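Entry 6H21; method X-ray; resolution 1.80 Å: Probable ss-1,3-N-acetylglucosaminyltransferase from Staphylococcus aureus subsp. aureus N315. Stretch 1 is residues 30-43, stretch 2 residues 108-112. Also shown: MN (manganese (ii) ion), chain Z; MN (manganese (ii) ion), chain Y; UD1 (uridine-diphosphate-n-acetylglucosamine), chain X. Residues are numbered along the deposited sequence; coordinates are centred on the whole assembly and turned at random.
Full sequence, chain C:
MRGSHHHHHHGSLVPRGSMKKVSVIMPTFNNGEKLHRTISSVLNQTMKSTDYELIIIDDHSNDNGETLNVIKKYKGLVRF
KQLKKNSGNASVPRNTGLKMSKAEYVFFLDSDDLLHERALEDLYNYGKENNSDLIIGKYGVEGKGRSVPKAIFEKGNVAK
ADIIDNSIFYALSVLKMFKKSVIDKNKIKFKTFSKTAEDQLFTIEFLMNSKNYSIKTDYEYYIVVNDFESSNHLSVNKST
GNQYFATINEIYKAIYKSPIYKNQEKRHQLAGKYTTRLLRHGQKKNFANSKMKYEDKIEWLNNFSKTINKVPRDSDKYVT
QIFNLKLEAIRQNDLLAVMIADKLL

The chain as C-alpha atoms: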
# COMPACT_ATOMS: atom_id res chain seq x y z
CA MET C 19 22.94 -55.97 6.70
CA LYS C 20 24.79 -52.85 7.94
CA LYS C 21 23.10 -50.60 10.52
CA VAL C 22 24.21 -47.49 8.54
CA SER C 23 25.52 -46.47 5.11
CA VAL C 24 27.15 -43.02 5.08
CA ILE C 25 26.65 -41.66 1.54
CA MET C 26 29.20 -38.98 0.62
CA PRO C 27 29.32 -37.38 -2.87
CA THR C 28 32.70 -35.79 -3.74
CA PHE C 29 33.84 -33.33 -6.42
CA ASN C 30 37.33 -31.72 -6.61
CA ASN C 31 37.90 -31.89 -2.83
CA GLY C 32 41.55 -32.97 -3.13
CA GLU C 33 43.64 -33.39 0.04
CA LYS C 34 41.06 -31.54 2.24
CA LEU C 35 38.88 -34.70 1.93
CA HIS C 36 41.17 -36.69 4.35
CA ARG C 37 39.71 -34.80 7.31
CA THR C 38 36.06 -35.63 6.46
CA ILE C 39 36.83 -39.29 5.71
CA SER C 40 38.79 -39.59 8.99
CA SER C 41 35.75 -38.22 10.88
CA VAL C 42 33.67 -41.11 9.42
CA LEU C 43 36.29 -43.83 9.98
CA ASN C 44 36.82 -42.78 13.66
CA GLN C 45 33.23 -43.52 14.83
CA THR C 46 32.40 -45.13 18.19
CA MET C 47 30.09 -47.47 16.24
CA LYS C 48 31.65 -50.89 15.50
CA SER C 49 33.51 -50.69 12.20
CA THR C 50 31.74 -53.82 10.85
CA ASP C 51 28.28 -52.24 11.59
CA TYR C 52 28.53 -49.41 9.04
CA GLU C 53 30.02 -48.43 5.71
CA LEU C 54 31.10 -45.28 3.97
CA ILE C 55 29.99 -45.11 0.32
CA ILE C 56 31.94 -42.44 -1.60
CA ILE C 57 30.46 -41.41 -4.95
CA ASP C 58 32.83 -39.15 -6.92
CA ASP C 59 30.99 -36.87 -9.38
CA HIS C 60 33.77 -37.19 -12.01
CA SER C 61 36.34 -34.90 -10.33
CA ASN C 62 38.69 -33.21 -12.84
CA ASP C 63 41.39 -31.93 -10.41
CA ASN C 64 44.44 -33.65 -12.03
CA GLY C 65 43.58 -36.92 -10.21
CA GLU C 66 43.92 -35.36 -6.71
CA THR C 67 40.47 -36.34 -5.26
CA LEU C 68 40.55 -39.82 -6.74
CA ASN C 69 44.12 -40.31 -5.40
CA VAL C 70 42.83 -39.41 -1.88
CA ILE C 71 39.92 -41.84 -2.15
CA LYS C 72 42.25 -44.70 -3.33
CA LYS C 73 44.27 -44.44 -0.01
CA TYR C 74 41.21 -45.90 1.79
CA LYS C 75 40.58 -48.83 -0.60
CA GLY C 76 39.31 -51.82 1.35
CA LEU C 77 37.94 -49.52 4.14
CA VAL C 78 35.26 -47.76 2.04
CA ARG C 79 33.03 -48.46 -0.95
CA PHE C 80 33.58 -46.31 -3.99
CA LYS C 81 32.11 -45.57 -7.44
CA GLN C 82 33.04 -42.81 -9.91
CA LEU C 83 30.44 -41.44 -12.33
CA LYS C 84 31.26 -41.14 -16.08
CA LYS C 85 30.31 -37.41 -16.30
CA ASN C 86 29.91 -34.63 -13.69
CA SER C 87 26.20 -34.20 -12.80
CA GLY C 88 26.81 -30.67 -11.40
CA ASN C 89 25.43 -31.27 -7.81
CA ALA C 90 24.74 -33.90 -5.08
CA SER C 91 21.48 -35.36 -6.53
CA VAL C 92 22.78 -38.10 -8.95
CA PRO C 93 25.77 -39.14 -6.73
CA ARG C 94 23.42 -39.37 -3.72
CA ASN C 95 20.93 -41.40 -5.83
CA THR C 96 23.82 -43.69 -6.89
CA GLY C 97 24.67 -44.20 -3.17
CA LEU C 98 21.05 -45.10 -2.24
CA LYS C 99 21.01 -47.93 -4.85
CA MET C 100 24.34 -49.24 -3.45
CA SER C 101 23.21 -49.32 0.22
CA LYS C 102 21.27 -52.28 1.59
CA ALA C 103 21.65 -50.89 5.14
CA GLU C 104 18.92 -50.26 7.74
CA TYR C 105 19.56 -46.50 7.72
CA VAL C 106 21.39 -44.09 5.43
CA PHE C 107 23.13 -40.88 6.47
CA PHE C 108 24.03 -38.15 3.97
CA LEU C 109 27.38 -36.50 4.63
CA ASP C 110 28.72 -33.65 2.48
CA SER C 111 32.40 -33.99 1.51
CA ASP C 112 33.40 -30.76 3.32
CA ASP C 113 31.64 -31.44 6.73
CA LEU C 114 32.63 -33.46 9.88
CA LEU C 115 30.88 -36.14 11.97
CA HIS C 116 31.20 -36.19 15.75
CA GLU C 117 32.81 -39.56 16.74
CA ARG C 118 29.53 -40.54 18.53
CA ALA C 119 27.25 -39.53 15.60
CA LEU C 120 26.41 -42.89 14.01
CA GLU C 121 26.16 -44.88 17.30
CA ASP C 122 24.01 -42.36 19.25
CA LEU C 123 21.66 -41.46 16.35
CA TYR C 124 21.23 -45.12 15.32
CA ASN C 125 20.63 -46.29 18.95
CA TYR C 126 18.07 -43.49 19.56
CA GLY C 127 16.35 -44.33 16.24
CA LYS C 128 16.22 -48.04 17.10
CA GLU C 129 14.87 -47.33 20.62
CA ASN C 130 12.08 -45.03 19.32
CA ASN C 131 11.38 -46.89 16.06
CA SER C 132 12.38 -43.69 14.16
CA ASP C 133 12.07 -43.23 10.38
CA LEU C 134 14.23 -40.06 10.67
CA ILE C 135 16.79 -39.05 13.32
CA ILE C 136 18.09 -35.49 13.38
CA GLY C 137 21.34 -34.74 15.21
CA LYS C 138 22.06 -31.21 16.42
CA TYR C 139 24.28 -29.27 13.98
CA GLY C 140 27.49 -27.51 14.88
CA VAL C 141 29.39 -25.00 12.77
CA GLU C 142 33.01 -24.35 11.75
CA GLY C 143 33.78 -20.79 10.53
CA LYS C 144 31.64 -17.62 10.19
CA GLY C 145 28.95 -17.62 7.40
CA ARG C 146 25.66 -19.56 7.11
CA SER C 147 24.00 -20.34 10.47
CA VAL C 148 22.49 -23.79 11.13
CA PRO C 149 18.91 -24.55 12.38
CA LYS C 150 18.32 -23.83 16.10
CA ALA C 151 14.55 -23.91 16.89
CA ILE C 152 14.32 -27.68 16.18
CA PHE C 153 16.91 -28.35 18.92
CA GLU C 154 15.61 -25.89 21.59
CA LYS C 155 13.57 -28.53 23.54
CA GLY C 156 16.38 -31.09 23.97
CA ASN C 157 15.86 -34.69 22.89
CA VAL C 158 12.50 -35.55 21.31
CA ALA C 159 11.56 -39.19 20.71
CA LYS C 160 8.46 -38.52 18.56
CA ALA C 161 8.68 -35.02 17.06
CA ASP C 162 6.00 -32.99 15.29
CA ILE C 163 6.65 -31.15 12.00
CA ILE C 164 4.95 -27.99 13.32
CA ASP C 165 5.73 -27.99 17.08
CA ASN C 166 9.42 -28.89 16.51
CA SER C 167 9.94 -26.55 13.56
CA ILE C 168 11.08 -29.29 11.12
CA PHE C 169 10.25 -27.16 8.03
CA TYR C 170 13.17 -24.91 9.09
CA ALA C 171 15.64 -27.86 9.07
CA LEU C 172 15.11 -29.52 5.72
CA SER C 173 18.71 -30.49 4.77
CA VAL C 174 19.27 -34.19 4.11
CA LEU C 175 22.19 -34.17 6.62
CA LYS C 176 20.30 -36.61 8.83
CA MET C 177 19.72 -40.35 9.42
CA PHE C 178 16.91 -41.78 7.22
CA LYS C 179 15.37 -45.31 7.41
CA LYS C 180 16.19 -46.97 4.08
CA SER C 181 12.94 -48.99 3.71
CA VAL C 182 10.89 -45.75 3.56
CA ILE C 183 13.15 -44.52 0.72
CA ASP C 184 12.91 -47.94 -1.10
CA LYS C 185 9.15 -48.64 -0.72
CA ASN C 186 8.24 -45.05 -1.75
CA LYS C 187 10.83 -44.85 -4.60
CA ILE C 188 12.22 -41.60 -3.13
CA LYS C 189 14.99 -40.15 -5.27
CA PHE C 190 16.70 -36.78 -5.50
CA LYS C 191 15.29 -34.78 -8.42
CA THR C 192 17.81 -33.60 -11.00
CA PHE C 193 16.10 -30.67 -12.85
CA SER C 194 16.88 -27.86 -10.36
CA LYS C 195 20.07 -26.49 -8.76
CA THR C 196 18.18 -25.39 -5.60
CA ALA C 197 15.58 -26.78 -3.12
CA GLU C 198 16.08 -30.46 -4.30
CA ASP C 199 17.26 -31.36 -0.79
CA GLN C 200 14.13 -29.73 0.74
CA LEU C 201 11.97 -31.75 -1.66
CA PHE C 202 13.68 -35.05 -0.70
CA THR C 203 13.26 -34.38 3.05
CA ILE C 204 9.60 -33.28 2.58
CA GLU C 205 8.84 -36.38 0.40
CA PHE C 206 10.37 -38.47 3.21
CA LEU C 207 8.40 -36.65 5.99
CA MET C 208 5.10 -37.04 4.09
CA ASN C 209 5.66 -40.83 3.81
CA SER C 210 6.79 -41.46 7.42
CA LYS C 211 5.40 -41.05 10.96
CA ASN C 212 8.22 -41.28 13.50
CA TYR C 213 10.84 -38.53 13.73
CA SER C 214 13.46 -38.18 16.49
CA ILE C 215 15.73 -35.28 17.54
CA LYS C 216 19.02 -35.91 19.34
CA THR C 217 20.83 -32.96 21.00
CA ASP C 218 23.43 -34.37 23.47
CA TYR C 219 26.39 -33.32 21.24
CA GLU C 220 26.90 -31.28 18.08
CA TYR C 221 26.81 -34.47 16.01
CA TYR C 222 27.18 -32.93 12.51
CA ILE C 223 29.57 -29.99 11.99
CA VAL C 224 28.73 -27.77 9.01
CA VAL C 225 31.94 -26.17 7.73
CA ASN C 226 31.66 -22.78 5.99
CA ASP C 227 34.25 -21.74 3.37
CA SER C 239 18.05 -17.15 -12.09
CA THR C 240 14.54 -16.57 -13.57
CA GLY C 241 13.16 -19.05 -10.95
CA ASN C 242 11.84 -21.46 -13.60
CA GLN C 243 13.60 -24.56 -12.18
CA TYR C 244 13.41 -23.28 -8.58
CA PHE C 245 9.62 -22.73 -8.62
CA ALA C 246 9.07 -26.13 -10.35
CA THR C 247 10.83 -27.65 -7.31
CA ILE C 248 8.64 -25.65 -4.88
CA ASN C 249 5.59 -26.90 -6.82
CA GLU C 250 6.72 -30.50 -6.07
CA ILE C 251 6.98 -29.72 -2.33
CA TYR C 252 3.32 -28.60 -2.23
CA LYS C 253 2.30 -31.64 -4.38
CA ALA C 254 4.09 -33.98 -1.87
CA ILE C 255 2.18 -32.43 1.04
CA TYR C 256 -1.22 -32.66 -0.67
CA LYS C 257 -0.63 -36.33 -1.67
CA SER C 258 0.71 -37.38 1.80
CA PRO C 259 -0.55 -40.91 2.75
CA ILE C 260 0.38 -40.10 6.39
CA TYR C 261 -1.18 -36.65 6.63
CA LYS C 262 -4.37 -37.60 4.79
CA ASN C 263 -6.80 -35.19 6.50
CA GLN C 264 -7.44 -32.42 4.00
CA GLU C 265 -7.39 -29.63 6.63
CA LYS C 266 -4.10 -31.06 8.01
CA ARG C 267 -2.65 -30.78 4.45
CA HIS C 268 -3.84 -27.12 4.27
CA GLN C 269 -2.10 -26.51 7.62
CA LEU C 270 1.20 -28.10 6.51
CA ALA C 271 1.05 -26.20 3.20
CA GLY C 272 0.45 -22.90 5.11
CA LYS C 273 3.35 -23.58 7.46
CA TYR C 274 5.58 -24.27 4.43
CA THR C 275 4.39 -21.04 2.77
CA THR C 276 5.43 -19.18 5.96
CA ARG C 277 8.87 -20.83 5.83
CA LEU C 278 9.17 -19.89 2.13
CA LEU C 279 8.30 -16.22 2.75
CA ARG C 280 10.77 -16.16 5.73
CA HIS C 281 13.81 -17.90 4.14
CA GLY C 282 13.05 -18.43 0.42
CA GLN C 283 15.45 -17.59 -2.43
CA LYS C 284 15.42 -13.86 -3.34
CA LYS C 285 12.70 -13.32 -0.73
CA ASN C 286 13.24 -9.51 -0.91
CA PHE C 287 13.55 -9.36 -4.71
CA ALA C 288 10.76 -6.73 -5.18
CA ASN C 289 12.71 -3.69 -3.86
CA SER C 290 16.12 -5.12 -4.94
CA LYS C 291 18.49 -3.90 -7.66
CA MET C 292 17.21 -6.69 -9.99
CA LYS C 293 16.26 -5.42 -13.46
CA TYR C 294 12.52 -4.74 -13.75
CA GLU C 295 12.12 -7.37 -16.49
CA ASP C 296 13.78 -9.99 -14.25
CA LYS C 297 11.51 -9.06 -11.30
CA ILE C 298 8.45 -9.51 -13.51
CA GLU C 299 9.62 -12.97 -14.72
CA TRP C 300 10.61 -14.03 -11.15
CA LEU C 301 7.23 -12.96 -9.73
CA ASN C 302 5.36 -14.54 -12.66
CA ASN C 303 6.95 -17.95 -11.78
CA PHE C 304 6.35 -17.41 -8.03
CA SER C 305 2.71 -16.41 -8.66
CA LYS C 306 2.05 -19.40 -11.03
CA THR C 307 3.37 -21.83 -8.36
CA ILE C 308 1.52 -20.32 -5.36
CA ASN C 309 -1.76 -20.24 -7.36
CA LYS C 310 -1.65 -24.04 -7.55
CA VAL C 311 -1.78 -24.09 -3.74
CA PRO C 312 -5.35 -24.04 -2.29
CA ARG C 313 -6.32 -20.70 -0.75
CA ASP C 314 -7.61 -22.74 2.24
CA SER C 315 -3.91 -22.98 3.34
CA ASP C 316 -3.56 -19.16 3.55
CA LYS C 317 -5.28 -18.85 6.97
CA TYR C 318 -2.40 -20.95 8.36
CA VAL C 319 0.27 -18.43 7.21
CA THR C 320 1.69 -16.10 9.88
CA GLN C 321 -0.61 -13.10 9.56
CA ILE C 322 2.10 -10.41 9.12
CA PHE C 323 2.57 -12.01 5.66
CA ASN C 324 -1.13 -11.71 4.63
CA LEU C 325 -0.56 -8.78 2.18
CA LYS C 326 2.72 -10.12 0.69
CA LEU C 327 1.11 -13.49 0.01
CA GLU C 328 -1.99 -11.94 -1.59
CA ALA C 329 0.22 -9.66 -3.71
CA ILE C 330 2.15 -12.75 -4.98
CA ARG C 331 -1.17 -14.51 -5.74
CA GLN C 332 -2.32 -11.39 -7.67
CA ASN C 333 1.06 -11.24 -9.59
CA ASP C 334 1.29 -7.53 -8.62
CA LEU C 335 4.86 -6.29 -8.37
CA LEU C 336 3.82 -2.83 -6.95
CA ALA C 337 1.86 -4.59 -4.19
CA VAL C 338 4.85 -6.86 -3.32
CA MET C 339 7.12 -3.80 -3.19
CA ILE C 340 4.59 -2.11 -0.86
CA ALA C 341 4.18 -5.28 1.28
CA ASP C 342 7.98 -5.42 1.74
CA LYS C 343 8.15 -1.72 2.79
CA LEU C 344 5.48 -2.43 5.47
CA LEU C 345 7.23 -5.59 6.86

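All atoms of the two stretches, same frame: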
# COMPACT_ATOMS: atom_id res chain seq x y z
N ASN C 30 36.16 -32.61 -6.65
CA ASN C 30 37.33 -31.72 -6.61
C ASN C 30 37.66 -31.27 -5.18
O ASN C 30 37.99 -30.11 -4.96
CB ASN C 30 37.12 -30.48 -7.49
CG ASN C 30 37.15 -30.81 -8.97
OD1 ASN C 30 37.37 -31.96 -9.35
ND2 ASN C 30 36.95 -29.80 -9.79
N ASN C 31 37.59 -32.21 -4.23
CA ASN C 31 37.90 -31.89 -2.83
C ASN C 31 39.41 -31.89 -2.62
O ASN C 31 39.93 -31.09 -1.84
CB ASN C 31 37.19 -32.86 -1.88
CG ASN C 31 35.69 -32.87 -2.11
OD1 ASN C 31 35.19 -33.66 -2.90
ND2 ASN C 31 34.99 -31.96 -1.46
N GLY C 32 40.12 -32.80 -3.30
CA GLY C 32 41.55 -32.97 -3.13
C GLY C 32 41.88 -33.40 -1.70
O GLY C 32 41.10 -34.11 -1.07
N GLU C 33 43.02 -32.91 -1.20
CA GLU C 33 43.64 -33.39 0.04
C GLU C 33 42.81 -33.01 1.27
O GLU C 33 42.93 -33.66 2.30
CB GLU C 33 45.08 -32.87 0.14
CG GLU C 33 46.03 -33.49 -0.87
N LYS C 34 41.97 -31.96 1.16
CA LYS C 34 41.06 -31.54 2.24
C LYS C 34 40.10 -32.68 2.65
O LYS C 34 39.62 -32.72 3.79
CB LYS C 34 40.25 -30.31 1.82
CG LYS C 34 41.03 -29.00 1.74
CD LYS C 34 40.20 -27.82 1.28
N LEU C 35 39.83 -33.61 1.72
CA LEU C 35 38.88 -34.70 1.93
C LEU C 35 39.33 -35.68 3.03
O LEU C 35 38.49 -36.35 3.63
CB LEU C 35 38.67 -35.43 0.60
CG LEU C 35 37.64 -36.55 0.60
CD1 LEU C 35 36.28 -36.04 1.04
CD2 LEU C 35 37.54 -37.21 -0.76
N HIS C 36 40.65 -35.78 3.30
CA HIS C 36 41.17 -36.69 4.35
C HIS C 36 40.45 -36.45 5.68
O HIS C 36 40.08 -37.42 6.38
CB HIS C 36 42.69 -36.51 4.54
CG HIS C 36 43.52 -37.16 3.49
ND1 HIS C 36 43.56 -38.53 3.34
CD2 HIS C 36 44.33 -36.64 2.55
CE1 HIS C 36 44.37 -38.83 2.35
NE2 HIS C 36 44.86 -37.69 1.84
N ARG C 37 40.27 -35.18 6.03
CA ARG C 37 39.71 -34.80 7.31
C ARG C 37 38.29 -35.34 7.48
O ARG C 37 37.95 -35.84 8.54
CB ARG C 37 39.70 -33.28 7.46
CG ARG C 37 39.33 -32.83 8.86
CD ARG C 37 39.46 -31.33 9.01
NE ARG C 37 38.49 -30.59 8.21
CZ ARG C 37 38.13 -29.33 8.47
NH1 ARG C 37 38.61 -28.71 9.53
NH2 ARG C 37 37.28 -28.71 7.67
N THR C 38 37.46 -35.20 6.43
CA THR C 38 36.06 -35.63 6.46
C THR C 38 36.00 -37.16 6.54
O THR C 38 35.23 -37.71 7.31
CB THR C 38 35.28 -35.10 5.25
OG1 THR C 38 35.18 -33.67 5.35
CG2 THR C 38 33.90 -35.70 5.14
N ILE C 39 36.83 -37.83 5.73
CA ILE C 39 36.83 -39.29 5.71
C ILE C 39 37.24 -39.80 7.09
O ILE C 39 36.63 -40.74 7.61
CB ILE C 39 37.71 -39.84 4.57
CG1 ILE C 39 37.09 -39.55 3.21
CG2 ILE C 39 37.95 -41.34 4.76
CD1 ILE C 39 37.98 -39.90 2.04
N SER C 40 38.29 -39.20 7.66
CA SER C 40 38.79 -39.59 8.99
C SER C 40 37.69 -39.46 10.05
O SER C 40 37.59 -40.29 10.96
CB SER C 40 40.01 -38.78 9.36
OG SER C 40 41.07 -38.99 8.43
N SER C 41 36.84 -38.43 9.93
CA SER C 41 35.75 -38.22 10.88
C SER C 41 34.73 -39.37 10.77
O SER C 41 34.09 -39.70 11.77
CB SER C 41 35.10 -36.86 10.73
OG SER C 41 34.08 -36.84 9.74
N VAL C 42 34.58 -39.97 9.59
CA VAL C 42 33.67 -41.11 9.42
C VAL C 42 34.32 -42.41 9.89
O VAL C 42 33.65 -43.28 10.47
CB VAL C 42 33.18 -41.27 7.97
CG1 VAL C 42 32.25 -42.47 7.83
CG2 VAL C 42 32.50 -40.00 7.48
N LEU C 43 35.62 -42.58 9.63
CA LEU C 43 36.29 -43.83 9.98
C LEU C 43 36.55 -43.94 11.49
O LEU C 43 36.72 -45.06 11.98
CB LEU C 43 37.57 -43.98 9.15
CG LEU C 43 37.33 -44.21 7.66
CD1 LEU C 43 38.62 -44.53 6.95
CD2 LEU C 43 36.31 -45.32 7.43
N PHE C 108 23.37 -38.97 4.98
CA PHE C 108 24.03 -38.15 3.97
C PHE C 108 25.03 -37.22 4.65
O PHE C 108 24.70 -36.44 5.54
CB PHE C 108 23.00 -37.40 3.11
CG PHE C 108 22.07 -38.31 2.35
CD1 PHE C 108 22.49 -38.95 1.19
CD2 PHE C 108 20.79 -38.56 2.80
CE1 PHE C 108 21.65 -39.81 0.50
CE2 PHE C 108 19.94 -39.42 2.11
CZ PHE C 108 20.37 -40.03 0.95
N LEU C 109 26.28 -37.32 4.19
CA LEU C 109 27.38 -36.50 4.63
C LEU C 109 27.94 -35.76 3.42
O LEU C 109 28.27 -36.38 2.43
CB LEU C 109 28.44 -37.40 5.27
CG LEU C 109 29.78 -36.74 5.58
CD1 LEU C 109 29.64 -35.63 6.62
CD2 LEU C 109 30.79 -37.78 6.03
N ASP C 110 28.04 -34.43 3.51
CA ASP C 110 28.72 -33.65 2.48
C ASP C 110 30.23 -33.76 2.71
O ASP C 110 30.69 -33.89 3.86
CB ASP C 110 28.17 -32.22 2.42
CG ASP C 110 26.73 -32.14 1.93
OD1 ASP C 110 26.22 -33.16 1.38
OD2 ASP C 110 26.12 -31.06 2.08
N SER C 111 30.98 -33.71 1.59
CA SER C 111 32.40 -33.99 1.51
C SER C 111 33.26 -32.95 2.24
O SER C 111 34.45 -33.16 2.42
CB SER C 111 32.83 -34.10 0.07
OG SER C 111 32.49 -32.92 -0.63
N ASP C 112 32.67 -31.82 2.64
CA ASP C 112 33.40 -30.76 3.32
C ASP C 112 33.07 -30.71 4.83
O ASP C 112 33.66 -29.91 5.54
CB ASP C 112 33.15 -29.40 2.65
CG ASP C 112 31.68 -29.00 2.58
OD1 ASP C 112 30.81 -29.84 2.90
OD2 ASP C 112 31.40 -27.83 2.21
MN MN Z . 32.30 -25.94 1.03
MN MN Y . 29.23 -28.23 2.48
C1' UD1 X . 24.65 -26.60 0.49
C2' UD1 X . 23.65 -26.74 1.65
C3' UD1 X . 23.65 -28.18 2.17
C4' UD1 X . 23.38 -29.14 1.02
C5' UD1 X . 24.29 -28.87 -0.18
C6' UD1 X . 23.94 -29.74 -1.39
C7' UD1 X . 23.29 -24.72 3.02
C8' UD1 X . 23.80 -23.91 4.19
N2' UD1 X . 23.99 -25.82 2.73
O1' UD1 X . 25.94 -26.94 1.00
O3' UD1 X . 22.66 -28.33 3.20
O4' UD1 X . 23.59 -30.47 1.48
O5' UD1 X . 24.27 -27.48 -0.57
O6' UD1 X . 22.56 -29.65 -1.74
O7' UD1 X . 22.30 -24.39 2.40
N1 UD1 X . 28.93 -32.10 -5.18
C2 UD1 X . 28.69 -33.05 -6.19
N3 UD1 X . 28.78 -32.73 -7.47
C4 UD1 X . 29.11 -31.49 -7.85
C5 UD1 X . 29.35 -30.52 -6.88
C6 UD1 X . 29.25 -30.84 -5.52
O2 UD1 X . 28.38 -34.21 -5.91
O4 UD1 X . 29.19 -31.26 -9.07
C1B UD1 X . 28.79 -32.54 -3.79
C2B UD1 X . 29.89 -32.06 -2.87
O2' UD1 X . 31.07 -32.85 -3.02
C3B UD1 X . 29.23 -32.20 -1.51
C4B UD1 X . 27.75 -31.95 -1.80
O4B UD1 X . 27.57 -32.06 -3.22
O3B UD1 X . 29.40 -33.53 -0.99
C5B UD1 X . 27.29 -30.57 -1.37
O5B UD1 X . 28.25 -29.62 -1.80
PA UD1 X . 28.81 -28.47 -0.83
O1A UD1 X . 29.81 -27.71 -1.64
O2A UD1 X . 29.16 -29.01 0.56
O3A UD1 X . 27.50 -27.59 -0.71
PB UD1 X . 27.31 -26.42 0.37
O1B UD1 X . 27.09 -25.15 -0.38
O2B UD1 X . 28.37 -26.45 1.46
O HOH W 1 36.15 -29.30 5.00
O HOH W 2 27.38 -29.18 3.36
O HOH W 3 29.42 -27.28 4.42

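Residues 30-43 begin as a loop and turn and pass into a helix that runs through Leu-43, held by i to i+4 hydrogen bonds such as Ile-39 N to Leu-35 O (3.1 Å) and Ser-40 N to His-36 O (2.8 Å). Gly-32 has a positive phi of 62°, a conformation that favours glycine, and its carbonyl O accepts a hydrogen bond from Leu-35 N at 3.1 Å. The second stretch leaves a strand at Phe-108 and continues without regular structure, Leu-109 and Asp-110 still extended and Ser-111 turning at phi/psi of -68/-11°. The closest CA atoms across the two stretches are those of Thr-38 and Ser-111, 6.4 Å apart, and about 320 Å² of surface is buried between the stretches.

Thr-38 sits at the centre of the contact, its CA-to-CB bond directed toward the second stretch. With chi1 in the m well, its OG1 lies 3.1 Å from Ser-111 O, while its methyl CG2 packs 3.8 Å from Leu-109 CD2. One small side chain thus presents a polar atom to a backbone carbonyl and a methyl to an apolar neighbour. One helical turn further on, Val-42 also faces the second stretch, and its CG2 comes within 3.2 Å of Leu-109 CD2, a tight apolar contact. On the preceding turn Leu-35 points sideways at its CB, but the end of its side chain comes nearer, placing CD1 3.7 Å from Ser-111 O and 4.1 Å from Ser-111 CB.

Asn-31, in the loop before the helix, donates a weak hydrogen bond from ND2 to Ser-111 OG; the distance is short, 2.8 Å, but the N-H...O angle is only 128°. The same OG hydrogen-bonds O2' of the bound UDP-N-acetylglucosamine at 2.8 Å, and Ser-111 N donates to the ligand's O3B at 3.0 Å. Ser-111 therefore links the first stretch to the ribose of the nucleotide sugar.

The flanking aspartates direct their CA-to-CB bonds away from the first stretch. Asp-110 OD2 accepts a hydrogen bond from ligand O4' at 2.7 Å. Asp-112 chelates one manganese ion (chain Y) through OD1 at 2.3 Å and OD2 at 2.2 Å, and OD2 also binds the second (chain Z) at 2.4 Å. The backbone of Asp-112 touches the helix directly, its C 3.7 Å from Thr-38 OG1, and is also linked to Arg-37 through water: Arg-37 NH2 is 4.4 Å from Asp-112 O, and water 1 bridges them, accepting from NH2 at 3.0 Å and donating to O at 2.6 Å.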